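Local coordinates for protein formylmethanofuran--tetrahydromethanopterin formyltransferase (Methanosarcina barkeri, PDB 1M5S) that catalyses the reversible transfer of a formyl group from formylmethanofuran to tetrahydromethanopterin, an early step in making methane from carbon dioxide, at residues C50-G55 with L89-Q94. Residues are numbered along the deposited sequence; the frame is centred on the assembly and turned at random.
Sequences CPAEAG and LERIGQ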
ATOM      1  N   CYS A  50     -24.498   8.691  -9.173  1.00 47.63           N
ATOM      2  CA  CYS A  50     -23.323   9.399  -8.670  1.00 44.86           C
ATOM      3  C   CYS A  50     -23.137  10.676  -9.486  1.00 41.76           C
ATOM      4  O   CYS A  50     -23.587  10.744 -10.638  1.00 40.82           O
ATOM      5  CB  CYS A  50     -22.070   8.525  -8.805  1.00 42.12           C
ATOM      6  SG  CYS A  50     -21.920   7.180  -7.592  1.00 37.85           S
ATOM      7  N   PRO A  51     -22.476  11.693  -8.902  1.00 39.51           N
ATOM      8  CA  PRO A  51     -22.175  12.937  -9.636  1.00 38.92           C
ATOM      9  C   PRO A  51     -21.455  12.709 -10.972  1.00 39.25           C
ATOM     10  O   PRO A  51     -21.626  13.482 -11.921  1.00 41.56           O
ATOM     11  CB  PRO A  51     -21.321  13.742  -8.655  1.00 35.22           C
ATOM     12  CG  PRO A  51     -21.780  13.273  -7.300  1.00 34.79           C
ATOM     13  CD  PRO A  51     -22.108  11.803  -7.474  1.00 36.61           C
ATOM     14  N   ALA A  52     -20.637  11.662 -11.048  1.00 34.28           N
ATOM     15  CA  ALA A  52     -19.935  11.327 -12.284  1.00 30.33           C
ATOM     16  C   ALA A  52     -19.532   9.860 -12.313  1.00 21.84           C
ATOM     17  O   ALA A  52     -19.854   9.092 -11.402  1.00 27.31           O
ATOM     18  CB  ALA A  52     -18.696  12.209 -12.446  1.00 32.61           C
ATOM     19  N   GLU A  53     -18.931   9.461 -13.429  1.00 25.37           N
ATOM     20  CA  GLU A  53     -18.237   8.184 -13.521  1.00 29.42           C
ATOM     21  C   GLU A  53     -16.762   8.484 -13.710  1.00 24.17           C
ATOM     22  O   GLU A  53     -16.374   9.116 -14.690  1.00 26.60           O
ATOM     23  CB  GLU A  53     -18.753   7.377 -14.713  1.00 32.08           C
ATOM     24  CG  GLU A  53     -19.776   6.318 -14.354  1.00 37.70           C
ATOM     25  CD  GLU A  53     -20.502   5.760 -15.574  1.00 32.16           C
ATOM     26  OE1 GLU A  53     -19.847   5.533 -16.616  1.00 38.28           O
ATOM     27  OE2 GLU A  53     -21.734   5.560 -15.490  1.00 40.44           O
ATOM     28  N   ALA A  54     -15.935   8.031 -12.775  1.00 27.98           N
ATOM     29  CA  ALA A  54     -14.536   8.424 -12.774  1.00 24.01           C
ATOM     30  C   ALA A  54     -13.627   7.307 -12.275  1.00 18.71           C
ATOM     31  O   ALA A  54     -14.062   6.378 -11.592  1.00 22.31           O
ATOM     32  CB  ALA A  54     -14.356   9.677 -11.923  1.00 20.86           C
ATOM     33  N   GLY A  55     -12.353   7.407 -12.621  1.00 22.41           N
ATOM     34  CA  GLY A  55     -11.398   6.433 -12.139  1.00 21.47           C
ATOM     35  C   GLY A  55     -10.005   6.671 -12.672  1.00 21.40           C
ATOM     36  O   GLY A  55      -9.774   7.522 -13.543  1.00 17.39           O
ATOM     37  N   LEU A  89     -14.532  21.086 -12.514  1.00 35.88           N
ATOM     38  CA  LEU A  89     -14.319  22.225 -11.629  1.00 36.83           C
ATOM     39  C   LEU A  89     -14.348  21.807 -10.172  1.00 30.14           C
ATOM     40  O   LEU A  89     -13.416  22.086  -9.431  1.00 31.70           O
ATOM     41  CB  LEU A  89     -15.379  23.317 -11.870  1.00 35.41           C
ATOM     42  CG  LEU A  89     -14.935  24.547 -12.658  1.00 49.39           C
ATOM     43  CD1 LEU A  89     -13.678  25.124 -12.029  1.00 48.97           C
ATOM     44  CD2 LEU A  89     -14.680  24.154 -14.102  1.00 54.55           C
ATOM     45  N   GLU A  90     -15.389  21.073  -9.792  1.00 26.18           N
ATOM     46  CA  GLU A  90     -15.604  20.700  -8.402  1.00 21.98           C
ATOM     47  C   GLU A  90     -14.594  19.647  -7.916  1.00 28.68           C
ATOM     48  O   GLU A  90     -14.102  19.727  -6.794  1.00 26.40           O
ATOM     49  CB  GLU A  90     -17.036  20.187  -8.227  1.00 34.04           C
ATOM     50  CG  GLU A  90     -18.081  21.297  -8.327  1.00 42.59           C
ATOM     51  CD  GLU A  90     -19.502  20.805  -8.188  1.00 54.12           C
ATOM     52  OE1 GLU A  90     -19.772  19.984  -7.279  1.00 52.62           O
ATOM     53  OE2 GLU A  90     -20.357  21.279  -8.971  1.00 58.70           O
ATOM     54  N   ARG A  91     -14.240  18.708  -8.787  1.00 27.02           N
ATOM     55  CA  ARG A  91     -13.369  17.574  -8.416  1.00 32.89           C
ATOM     56  C   ARG A  91     -11.879  17.964  -8.408  1.00 26.04           C
ATOM     57  O   ARG A  91     -11.095  17.481  -7.578  1.00 33.59           O
ATOM     58  CB  ARG A  91     -13.577  16.410  -9.381  1.00 28.97           C
ATOM     59  CG  ARG A  91     -14.656  15.432  -8.903  1.00 30.34           C
ATOM     60  CD  ARG A  91     -15.186  14.534 -10.022  1.00 29.74           C
ATOM     61  NE  ARG A  91     -16.446  13.857  -9.679  1.00 26.03           N
ATOM     62  CZ  ARG A  91     -16.535  12.824  -8.828  1.00 34.13           C
ATOM     63  NH1 ARG A  91     -15.447  12.337  -8.217  1.00 29.04           N
ATOM     64  NH2 ARG A  91     -17.683  12.202  -8.522  1.00 34.20           N
ATOM     65  N   ILE A  92     -11.473  18.779  -9.376  1.00 22.69           N
ATOM     66  CA  ILE A  92     -10.104  19.270  -9.412  1.00 27.17           C
ATOM     67  C   ILE A  92      -9.899  20.401  -8.403  1.00 31.87           C
ATOM     68  O   ILE A  92      -8.939  20.392  -7.633  1.00 23.23           O
ATOM     69  CB  ILE A  92      -9.719  19.724 -10.816  1.00 25.86           C
ATOM     70  CG1 ILE A  92      -9.671  18.509 -11.743  1.00 35.03           C
ATOM     71  CG2 ILE A  92      -8.371  20.397 -10.795  1.00 26.03           C
ATOM     72  CD1 ILE A  92      -9.156  18.814 -13.109  1.00 31.39           C
ATOM     73  N   GLY A  93     -10.866  21.308  -8.326  1.00 28.85           N
ATOM     74  CA  GLY A  93     -10.784  22.400  -7.369  1.00 26.91           C
ATOM     75  C   GLY A  93     -10.800  21.955  -5.919  1.00 26.44           C
ATOM     76  O   GLY A  93      -9.974  22.395  -5.129  1.00 30.75           O
ATOM     77  N   GLN A  94     -11.659  20.993  -5.599  1.00 23.91           N
ATOM     78  CA  GLN A  94     -11.854  20.572  -4.216  1.00 26.35           C
ATOM     79  C   GLN A  94     -10.970  19.404  -3.797  1.00 20.81           C
ATOM     80  O   GLN A  94     -10.833  19.141  -2.601  1.00 23.48           O
ATOM     81  CB  GLN A  94     -13.319  20.192  -3.969  1.00 27.35           C
ATOM     82  CG  GLN A  94     -14.291  21.352  -4.051  1.00 34.39           C
ATOM     83  CD  GLN A  94     -13.808  22.564  -3.274  1.00 29.78           C
ATOM     84  OE1 GLN A  94     -13.263  23.508  -3.852  1.00 37.57           O
ATOM     85  NE2 GLN A  94     -13.959  22.521  -1.950  1.00 33.28           N
TER
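Arg91 reaches from the helix to Pro51 and Ala52, at the bend that leads into the strand starting at Glu53, and it alone carries the helix side of the contact. The side chain runs extended from CG to NE, which lets one residue span the 9.9 Å between Ala52 CA and Arg91 CA; beyond NE it turns, chi4 at -74° setting the guanidinium out of line with the chain. The methyl of Ala52 lies against the near part of this group, its CB 3.9 Å from Arg91 NE. Further out, Pro51 CB meets the guanidinium at its edge, near the plane, 4.0 Å from Arg91 NH2. The same nitrogen is 3.9 Å from Ala52 N, approached obliquely and without a hydrogen bond. The methyl of Ala54 also faces the arginine, at a looser 4.7 Å from Ala54 CB to Arg91 NH1. Across the interface the contact is therefore van der Waals packing against a charged group, with 129 Å² buried. In this alpha/beta sandwich the arginine joins helix 81-95 to the lead-in of strand 53-60, which pairs with strand 71-78. What holds the guanidinium lies beside the contact: Gln87 OE1, one turn earlier on the helix, takes a hydrogen bond from NE, while the carbonyls of Ala40 and Gly42 accept from NH1 and that of Phe43 from NH2. Gripped at all three nitrogens, the buried group has little freedom to rotate, and its charge is probably eased by the carbonyl oxygens at and just past the end of helix 30-41. Phe43 of the second subunit also packs on Arg91.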